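Local coordinates for protein bradyzoite pseudokinase 1 (Toxoplasma gondii, PDB 6M7Z) that adopts a divergent kinase fold lacking the glycine-rich loop and probably acts in regulating membrane ultrastructure of the parasitophorous vacuole, at residues Gly48-Leu61 with Gln71-Ile83. Numbering follows the deposited sequence.
Sequences GSTTVNVRVPAREL and QQREGVSAKVRLI. With EDO (1,2-ethanediol), chain H.
Strands 50-54 and 76-82 form an antiparallel pair at the edge of the four-stranded sheet of the kinase N-lobe. T50 pairs with V80, V52 with A78 and V54 with V76, each by two backbone hydrogen bonds. T50 N to V80 O is 3.0 Å and V54 N to V76 O is 2.7 Å. T51-K79 and N53-S77 are the non-hydrogen-bonded pairs between them. Here T51 CA lies 3.3 Å from A78 O, a CA-H...O contact.

The valines and A78 share one face of the sheet. V76 carries the apolar end of this face. Its CG2 sits between the backbone N and the carbonyl carbon (chi1 -58° to CG1), and packs 4.1 Å from V54 CB. The same methyl meets L61 CD2 tip to tip at 4.2 Å, which ties the start of helix 59-65 to the strand. P57 CD lies 3.7 Å from Q72 O, at the end of helix 69-74. G75 has positive phi (84°) and turns the chain from that helix into the strand.

At the other end, S49 CB lies over one face of the R81 guanidinium, toward its rim, 3.5 Å from NH1. S49 OG touches the aliphatic chain of K79, at 3.4 Å from CG. A water bridges G48 O and L82 N. An ethanediol, probably from the crystallisation liquor, donates to K79 O.

K79 NZ forms a salt bridge with E94 of helix 88-101, consistent with the canonical lysine-glutamate pair of kinases, and R81 NH2 forms one with D189. Strand 121-127 pairs with the far side of strand 76-82. Helix 33-39 packs on the face holding T50, V52, A78 and V80.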
ATOM      1  N   GLY A  48      -8.149   0.786  13.743  1.00 80.72           N
ATOM      2  CA  GLY A  48      -8.480   1.076  12.339  1.00 82.09           C
ATOM      3  C   GLY A  48      -9.162  -0.113  11.671  1.00 78.59           C
ATOM      4  O   GLY A  48     -10.133  -0.678  12.203  1.00 79.45           O
ATOM      5  N   SER A  49      -8.647  -0.531  10.514  1.00 74.54           N
ATOM      6  CA  SER A  49      -9.216  -1.659   9.788  1.00 68.72           C
ATOM      7  C   SER A  49      -8.616  -2.977  10.304  1.00 66.42           C
ATOM      8  O   SER A  49      -7.552  -3.021  10.914  1.00 69.93           O
ATOM      9  CB  SER A  49      -9.008  -1.512   8.304  1.00 70.04           C
ATOM     10  OG  SER A  49      -7.637  -1.566   7.956  1.00 77.89           O
ATOM     11  N   THR A  50      -9.325  -4.068  10.016  1.00 38.92           N
ATOM     12  CA  THR A  50      -8.917  -5.412  10.311  1.00 38.22           C
ATOM     13  C   THR A  50      -8.772  -6.149   8.977  1.00 36.11           C
ATOM     14  O   THR A  50      -9.558  -5.956   8.055  1.00 35.09           O
ATOM     15  CB  THR A  50      -9.966  -6.044  11.218  1.00 38.15           C
ATOM     16  OG1 THR A  50     -10.060  -5.115  12.309  1.00 41.95           O
ATOM     17  CG2 THR A  50      -9.667  -7.475  11.620  1.00 39.29           C
ATOM     18  N   THR A  51      -7.722  -6.964   8.887  1.00 36.64           N
ATOM     19  CA  THR A  51      -7.413  -7.707   7.687  1.00 35.73           C
ATOM     20  C   THR A  51      -7.747  -9.172   7.946  1.00 35.86           C
ATOM     21  O   THR A  51      -7.353  -9.713   8.983  1.00 38.22           O
ATOM     22  CB  THR A  51      -5.946  -7.532   7.283  1.00 37.56           C
ATOM     23  OG1 THR A  51      -5.803  -6.168   6.898  1.00 36.14           O
ATOM     24  CG2 THR A  51      -5.514  -8.434   6.147  1.00 38.55           C
ATOM     25  N   VAL A  52      -8.468  -9.787   7.000  1.00 33.03           N
ATOM     26  CA  VAL A  52      -8.719 -11.206   7.021  1.00 34.78           C
ATOM     27  C   VAL A  52      -8.167 -11.806   5.729  1.00 35.88           C
ATOM     28  O   VAL A  52      -8.597 -11.406   4.653  1.00 33.71           O
ATOM     29  CB  VAL A  52     -10.220 -11.503   7.163  1.00 34.12           C
ATOM     30  CG1 VAL A  52     -10.461 -12.997   7.230  1.00 37.12           C
ATOM     31  CG2 VAL A  52     -10.829 -10.815   8.366  1.00 34.64           C
ATOM     32  N   ASN A  53      -7.274 -12.801   5.832  1.00 39.71           N
ATOM     33  CA  ASN A  53      -6.778 -13.481   4.634  1.00 38.51           C
ATOM     34  C   ASN A  53      -7.752 -14.585   4.244  1.00 39.86           C
ATOM     35  O   ASN A  53      -8.239 -15.291   5.103  1.00 41.72           O
ATOM     36  CB  ASN A  53      -5.401 -14.097   4.824  1.00 39.57           C
ATOM     37  CG  ASN A  53      -4.347 -13.060   5.131  1.00 42.74           C
ATOM     38  OD1 ASN A  53      -4.500 -11.868   4.859  1.00 42.06           O
ATOM     39  ND2 ASN A  53      -3.260 -13.513   5.720  1.00 48.21           N
ATOM     40  N   VAL A  54      -8.014 -14.715   2.933  1.00 40.84           N
ATOM     41  CA  VAL A  54      -8.765 -15.843   2.403  1.00 41.41           C
ATOM     42  C   VAL A  54      -7.884 -16.538   1.359  1.00 42.61           C
ATOM     43  O   VAL A  54      -7.890 -16.171   0.183  1.00 39.39           O
ATOM     44  CB  VAL A  54     -10.121 -15.403   1.831  1.00 44.77           C
ATOM     45  CG1 VAL A  54     -10.966 -16.602   1.420  1.00 52.29           C
ATOM     46  CG2 VAL A  54     -10.877 -14.518   2.806  1.00 49.51           C
ATOM     47  N   ARG A  55      -7.128 -17.546   1.815  1.00 45.78           N
ATOM     48  CA  ARG A  55      -6.109 -18.217   1.015  1.00 45.57           C
ATOM     49  C   ARG A  55      -6.768 -19.060  -0.082  1.00 47.99           C
ATOM     50  O   ARG A  55      -6.185 -19.273  -1.138  1.00 54.38           O
ATOM     51  CB  ARG A  55      -5.210 -19.075   1.911  1.00 45.90           C
ATOM     52  CG  ARG A  55      -4.262 -18.266   2.782  1.00 44.22           C
ATOM     53  CD  ARG A  55      -3.138 -19.048   3.418  1.00 46.88           C
ATOM     54  NE  ARG A  55      -2.307 -18.160   4.212  1.00 50.01           N
ATOM     55  CZ  ARG A  55      -1.369 -17.343   3.730  1.00 49.24           C
ATOM     56  NH1 ARG A  55      -1.048 -17.411   2.449  1.00 45.50           N
ATOM     57  NH2 ARG A  55      -0.772 -16.460   4.527  1.00 48.90           N
ATOM     58  N   VAL A  56      -7.982 -19.555   0.193  1.00 46.40           N
ATOM     59  CA  VAL A  56      -8.716 -20.407  -0.719  1.00 45.03           C
ATOM     60  C   VAL A  56     -10.121 -19.841  -0.895  1.00 45.76           C
ATOM     61  O   VAL A  56     -11.069 -20.301  -0.271  1.00 46.18           O
ATOM     62  CB  VAL A  56      -8.745 -21.846  -0.176  1.00 46.37           C
ATOM     63  CG1 VAL A  56      -9.515 -22.795  -1.087  1.00 49.31           C
ATOM     64  CG2 VAL A  56      -7.336 -22.363   0.062  1.00 46.16           C
ATOM     65  N   PRO A  57     -10.322 -18.829  -1.757  1.00 44.44           N
ATOM     66  CA  PRO A  57     -11.653 -18.265  -1.963  1.00 47.61           C
ATOM     67  C   PRO A  57     -12.625 -19.342  -2.464  1.00 53.71           C
ATOM     68  O   PRO A  57     -12.258 -20.132  -3.352  1.00 54.76           O
ATOM     69  CB  PRO A  57     -11.460 -17.188  -3.036  1.00 42.83           C
ATOM     70  CG  PRO A  57      -9.973 -16.902  -3.022  1.00 44.30           C
ATOM     71  CD  PRO A  57      -9.311 -18.197  -2.615  1.00 41.54           C
ATOM     72  N   ALA A  58     -13.843 -19.335  -1.904  1.00 56.24           N
ATOM     73  CA  ALA A  58     -14.920 -20.237  -2.276  1.00 57.57           C
ATOM     74  C   ALA A  58     -15.618 -19.718  -3.537  1.00 69.12           C
ATOM     75  O   ALA A  58     -15.364 -18.591  -3.979  1.00 67.95           O
ATOM     76  CB  ALA A  58     -15.886 -20.354  -1.125  1.00 56.97           C
ATOM     77  N   ARG A  59     -16.517 -20.544  -4.087  1.00 83.84           N
ATOM     78  CA  ARG A  59     -17.208 -20.289  -5.364  1.00 89.55           C
ATOM     79  C   ARG A  59     -17.907 -18.917  -5.326  1.00 73.71           C
ATOM     80  O   ARG A  59     -17.807 -18.139  -6.279  1.00 63.70           O
ATOM     81  CB  ARG A  59     -18.176 -21.450  -5.640  1.00112.34           C
ATOM     82  CG  ARG A  59     -19.105 -21.266  -6.835  1.00125.32           C
ATOM     83  CD  ARG A  59     -18.436 -21.072  -8.183  1.00137.20           C
ATOM     84  NE  ARG A  59     -17.391 -22.048  -8.451  1.00148.39           N
ATOM     85  CZ  ARG A  59     -16.273 -21.792  -9.116  1.00131.69           C
ATOM     86  NH1 ARG A  59     -15.341 -22.723  -9.225  1.00113.13           N
ATOM     87  NH2 ARG A  59     -16.076 -20.616  -9.688  1.00121.58           N
ATOM     88  N   GLU A  60     -18.606 -18.609  -4.224  1.00 69.01           N
ATOM     89  CA  GLU A  60     -19.432 -17.390  -4.154  1.00 69.24           C
ATOM     90  C   GLU A  60     -18.540 -16.139  -4.215  1.00 63.42           C
ATOM     91  O   GLU A  60     -18.892 -15.139  -4.839  1.00 57.94           O
ATOM     92  CB  GLU A  60     -20.300 -17.404  -2.893  1.00 73.90           C
ATOM     93  CG  GLU A  60     -21.341 -18.514  -2.872  1.00 86.78           C
ATOM     94  CD  GLU A  60     -22.650 -18.250  -3.611  1.00101.38           C
ATOM     95  OE1 GLU A  60     -22.884 -17.094  -4.040  1.00 99.07           O
ATOM     96  OE2 GLU A  60     -23.409 -19.213  -3.794  1.00 90.64           O
ATOM     97  N   LEU A  61     -17.371 -16.209  -3.583  1.00 51.70           N
ATOM     98  CA  LEU A  61     -16.457 -15.077  -3.543  1.00 58.33           C
ATOM     99  C   LEU A  61     -15.743 -14.925  -4.893  1.00 50.31           C
ATOM    100  O   LEU A  61     -15.529 -13.795  -5.366  1.00 46.98           O
ATOM    101  CB  LEU A  61     -15.468 -15.263  -2.386  1.00 48.12           C
ATOM    102  CG  LEU A  61     -14.675 -14.010  -2.010  1.00 44.63           C
ATOM    103  CD1 LEU A  61     -15.586 -12.818  -1.748  1.00 47.41           C
ATOM    104  CD2 LEU A  61     -13.792 -14.263  -0.794  1.00 43.28           C
ATOM    105  N   GLN A  71      -5.761 -15.645 -10.029  1.00 50.30           N
ATOM    106  CA  GLN A  71      -6.171 -14.898  -8.850  1.00 43.99           C
ATOM    107  C   GLN A  71      -6.705 -15.853  -7.774  1.00 42.61           C
ATOM    108  O   GLN A  71      -6.421 -15.678  -6.603  1.00 41.71           O
ATOM    109  CB  GLN A  71      -7.221 -13.850  -9.218  1.00 43.18           C
ATOM    110  CG  GLN A  71      -6.657 -12.575  -9.845  1.00 41.22           C
ATOM    111  CD  GLN A  71      -7.772 -11.690 -10.364  1.00 42.78           C
ATOM    112  OE1 GLN A  71      -8.709 -12.158 -10.998  1.00 51.11           O
ATOM    113  NE2 GLN A  71      -7.705 -10.397 -10.086  1.00 37.78           N
ATOM    114  N   GLN A  72      -7.484 -16.855  -8.179  1.00 48.82           N
ATOM    115  CA  GLN A  72      -8.000 -17.895  -7.254  1.00 51.60           C
ATOM    116  C   GLN A  72      -6.830 -18.546  -6.508  1.00 47.74           C
ATOM    117  O   GLN A  72      -6.931 -18.796  -5.321  1.00 47.59           O
ATOM    118  CB  GLN A  72      -8.774 -18.970  -8.023  1.00 54.57           C
ATOM    119  CG  GLN A  72     -10.037 -19.505  -7.362  1.00 54.26           C
ATOM    120  CD  GLN A  72     -10.815 -20.387  -8.324  1.00 63.86           C
ATOM    121  OE1 GLN A  72     -10.716 -20.307  -9.559  1.00 60.21           O
ATOM    122  NE2 GLN A  72     -11.639 -21.247  -7.754  1.00 63.45           N
ATOM    123  N   ARG A  73      -5.734 -18.823  -7.228  1.00 53.95           N
ATOM    124  CA  ARG A  73      -4.572 -19.536  -6.692  1.00 55.19           C
ATOM    125  C   ARG A  73      -3.766 -18.622  -5.759  1.00 52.05           C
ATOM    126  O   ARG A  73      -3.195 -19.096  -4.800  1.00 52.96           O
ATOM    127  CB  ARG A  73      -3.687 -20.077  -7.830  1.00 65.19           C
ATOM    128  CG  ARG A  73      -4.190 -21.357  -8.479  1.00 72.85           C
ATOM    129  CD  ARG A  73      -3.229 -21.976  -9.485  1.00 78.58           C
ATOM    130  NE  ARG A  73      -3.739 -22.020 -10.858  1.00 83.72           N
ATOM    131  CZ  ARG A  73      -3.447 -21.135 -11.815  1.00 81.89           C
ATOM    132  NH1 ARG A  73      -2.464 -20.268 -11.637  1.00 71.97           N
ATOM    133  NH2 ARG A  73      -4.091 -21.168 -12.972  1.00 78.02           N
ATOM    134  N   GLU A  74      -3.711 -17.318  -6.066  1.00 47.63           N
ATOM    135  CA  GLU A  74      -3.001 -16.318  -5.268  1.00 44.51           C
ATOM    136  C   GLU A  74      -3.690 -16.112  -3.906  1.00 43.75           C
ATOM    137  O   GLU A  74      -3.017 -15.833  -2.922  1.00 37.00           O
ATOM    138  CB  GLU A  74      -2.967 -14.960  -5.971  1.00 44.06           C
ATOM    139  CG  GLU A  74      -2.054 -14.856  -7.165  1.00 49.28           C
ATOM    140  CD  GLU A  74      -2.083 -13.511  -7.889  1.00 58.08           C
ATOM    141  OE1 GLU A  74      -2.757 -12.548  -7.402  1.00 46.23           O
ATOM    142  OE2 GLU A  74      -1.404 -13.416  -8.943  1.00 64.68           O
ATOM    143  N   GLY A  75      -5.028 -16.224  -3.874  1.00 41.34           N
ATOM    144  CA  GLY A  75      -5.849 -15.888  -2.713  1.00 38.77           C
ATOM    145  C   GLY A  75      -6.163 -14.400  -2.657  1.00 35.84           C
ATOM    146  O   GLY A  75      -5.613 -13.630  -3.431  1.00 35.10           O
ATOM    147  N   VAL A  76      -7.054 -14.004  -1.739  1.00 38.96           N
ATOM    148  CA  VAL A  76      -7.391 -12.593  -1.540  1.00 39.38           C
ATOM    149  C   VAL A  76      -7.338 -12.266  -0.049  1.00 36.74           C
ATOM    150  O   VAL A  76      -7.391 -13.133   0.810  1.00 38.10           O
ATOM    151  CB  VAL A  76      -8.768 -12.217  -2.124  1.00 40.17           C
ATOM    152  CG1 VAL A  76      -8.857 -12.524  -3.612  1.00 44.38           C
ATOM    153  CG2 VAL A  76      -9.920 -12.864  -1.365  1.00 39.31           C
ATOM    154  N   SER A  77      -7.239 -10.975   0.230  1.00 37.52           N
ATOM    155  CA  SER A  77      -7.393 -10.458   1.582  1.00 38.75           C
ATOM    156  C   SER A  77      -8.495  -9.398   1.605  1.00 34.93           C
ATOM    157  O   SER A  77      -8.754  -8.718   0.629  1.00 34.74           O
ATOM    158  CB  SER A  77      -6.094  -9.922   2.109  1.00 40.60           C
ATOM    159  OG  SER A  77      -5.617  -8.899   1.253  1.00 46.26           O
ATOM    160  N   ALA A  78      -9.180  -9.329   2.740  1.00 35.49           N
ATOM    161  CA  ALA A  78     -10.272  -8.396   2.948  1.00 33.87           C
ATOM    162  C   ALA A  78      -9.881  -7.423   4.065  1.00 33.34           C
ATOM    163  O   ALA A  78      -9.426  -7.815   5.127  1.00 34.11           O
ATOM    164  CB  ALA A  78     -11.527  -9.148   3.288  1.00 32.67           C
ATOM    165  N   LYS A  79     -10.020  -6.137   3.771  1.00 32.06           N
ATOM    166  CA  LYS A  79      -9.882  -5.068   4.732  1.00 32.50           C
ATOM    167  C   LYS A  79     -11.290  -4.674   5.177  1.00 29.64           C
ATOM    168  O   LYS A  79     -12.096  -4.218   4.365  1.00 29.53           O
ATOM    169  CB  LYS A  79      -9.139  -3.911   4.055  1.00 36.06           C
ATOM    170  CG  LYS A  79      -8.311  -3.053   4.975  1.00 42.41           C
ATOM    171  CD  LYS A  79      -7.526  -1.942   4.271  1.00 47.82           C
ATOM    172  CE  LYS A  79      -6.393  -2.410   3.383  1.00 47.51           C
ATOM    173  NZ  LYS A  79      -6.069  -1.416   2.328  1.00 44.16           N
ATOM    174  N   VAL A  80     -11.594  -4.852   6.455  1.00 28.46           N
ATOM    175  CA  VAL A  80     -12.939  -4.610   6.963  1.00 28.86           C
ATOM    176  C   VAL A  80     -12.898  -3.487   8.006  1.00 28.80           C
ATOM    177  O   VAL A  80     -11.949  -3.385   8.777  1.00 27.82           O
ATOM    178  CB  VAL A  80     -13.565  -5.888   7.541  1.00 29.27           C
ATOM    179  CG1 VAL A  80     -13.472  -7.011   6.545  1.00 30.73           C
ATOM    180  CG2 VAL A  80     -12.946  -6.324   8.836  1.00 30.68           C
ATOM    181  N   ARG A  81     -13.932  -2.646   8.001  1.00 29.04           N
ATOM    182  CA  ARG A  81     -14.100  -1.570   8.969  1.00 30.36           C
ATOM    183  C   ARG A  81     -15.558  -1.562   9.439  1.00 31.23           C
ATOM    184  O   ARG A  81     -16.496  -1.754   8.642  1.00 29.79           O
ATOM    185  CB  ARG A  81     -13.790  -0.192   8.377  1.00 31.87           C
ATOM    186  CG  ARG A  81     -12.313   0.167   8.244  1.00 34.12           C
ATOM    187  CD  ARG A  81     -12.068   1.596   7.838  1.00 38.02           C
ATOM    188  NE  ARG A  81     -10.818   2.185   8.335  1.00 43.22           N
ATOM    189  CZ  ARG A  81      -9.668   2.208   7.665  1.00 54.03           C
ATOM    190  NH1 ARG A  81      -9.534   1.481   6.566  1.00 54.38           N
ATOM    191  NH2 ARG A  81      -8.677   2.992   8.070  1.00 49.82           N
ATOM    192  N   LEU A  82     -15.737  -1.304  10.736  1.00 32.67           N
ATOM    193  CA  LEU A  82     -17.042  -1.157  11.331  1.00 33.50           C
ATOM    194  C   LEU A  82     -17.651   0.171  10.862  1.00 31.58           C
ATOM    195  O   LEU A  82     -17.009   1.208  10.955  1.00 31.87           O
ATOM    196  CB  LEU A  82     -16.872  -1.185  12.849  1.00 37.43           C
ATOM    197  CG  LEU A  82     -18.133  -1.486  13.659  1.00 42.64           C
ATOM    198  CD1 LEU A  82     -18.624  -2.909  13.408  1.00 43.23           C
ATOM    199  CD2 LEU A  82     -17.897  -1.235  15.144  1.00 47.01           C
ATOM    200  N   ILE A  83     -18.872   0.118  10.323  1.00 30.82           N
ATOM    201  CA  ILE A  83     -19.607   1.325   9.939  1.00 31.04           C
ATOM    202  C   ILE A  83     -19.989   2.096  11.211  1.00 32.68           C
ATOM    203  O   ILE A  83     -20.590   1.544  12.127  1.00 33.93           O
ATOM    204  CB  ILE A  83     -20.850   0.982   9.105  1.00 30.91           C
ATOM    205  CG1 ILE A  83     -20.455   0.437   7.724  1.00 31.92           C
ATOM    206  CG2 ILE A  83     -21.770   2.195   9.006  1.00 31.45           C
ATOM    207  CD1 ILE A  83     -21.616  -0.217   6.970  1.00 32.96           C
TER
HETATM  208  C1  EDO H 402     -12.778  -0.264   4.595  1.00 42.01           C
HETATM  209  O1  EDO H 402     -13.102  -1.660   4.436  1.00 29.78           O
HETATM  210  C2  EDO H 402     -11.259  -0.119   4.683  1.00 47.63           C
HETATM  211  O2  EDO H 402     -10.834   1.247   4.808  1.00 43.29           O
HETATM  212  O   HOH W   1     -13.371  -0.866  12.458  1.00 30.53           O
HETATM  213  O   HOH W   2      -6.035 -20.115  -3.449  1.00 31.24           O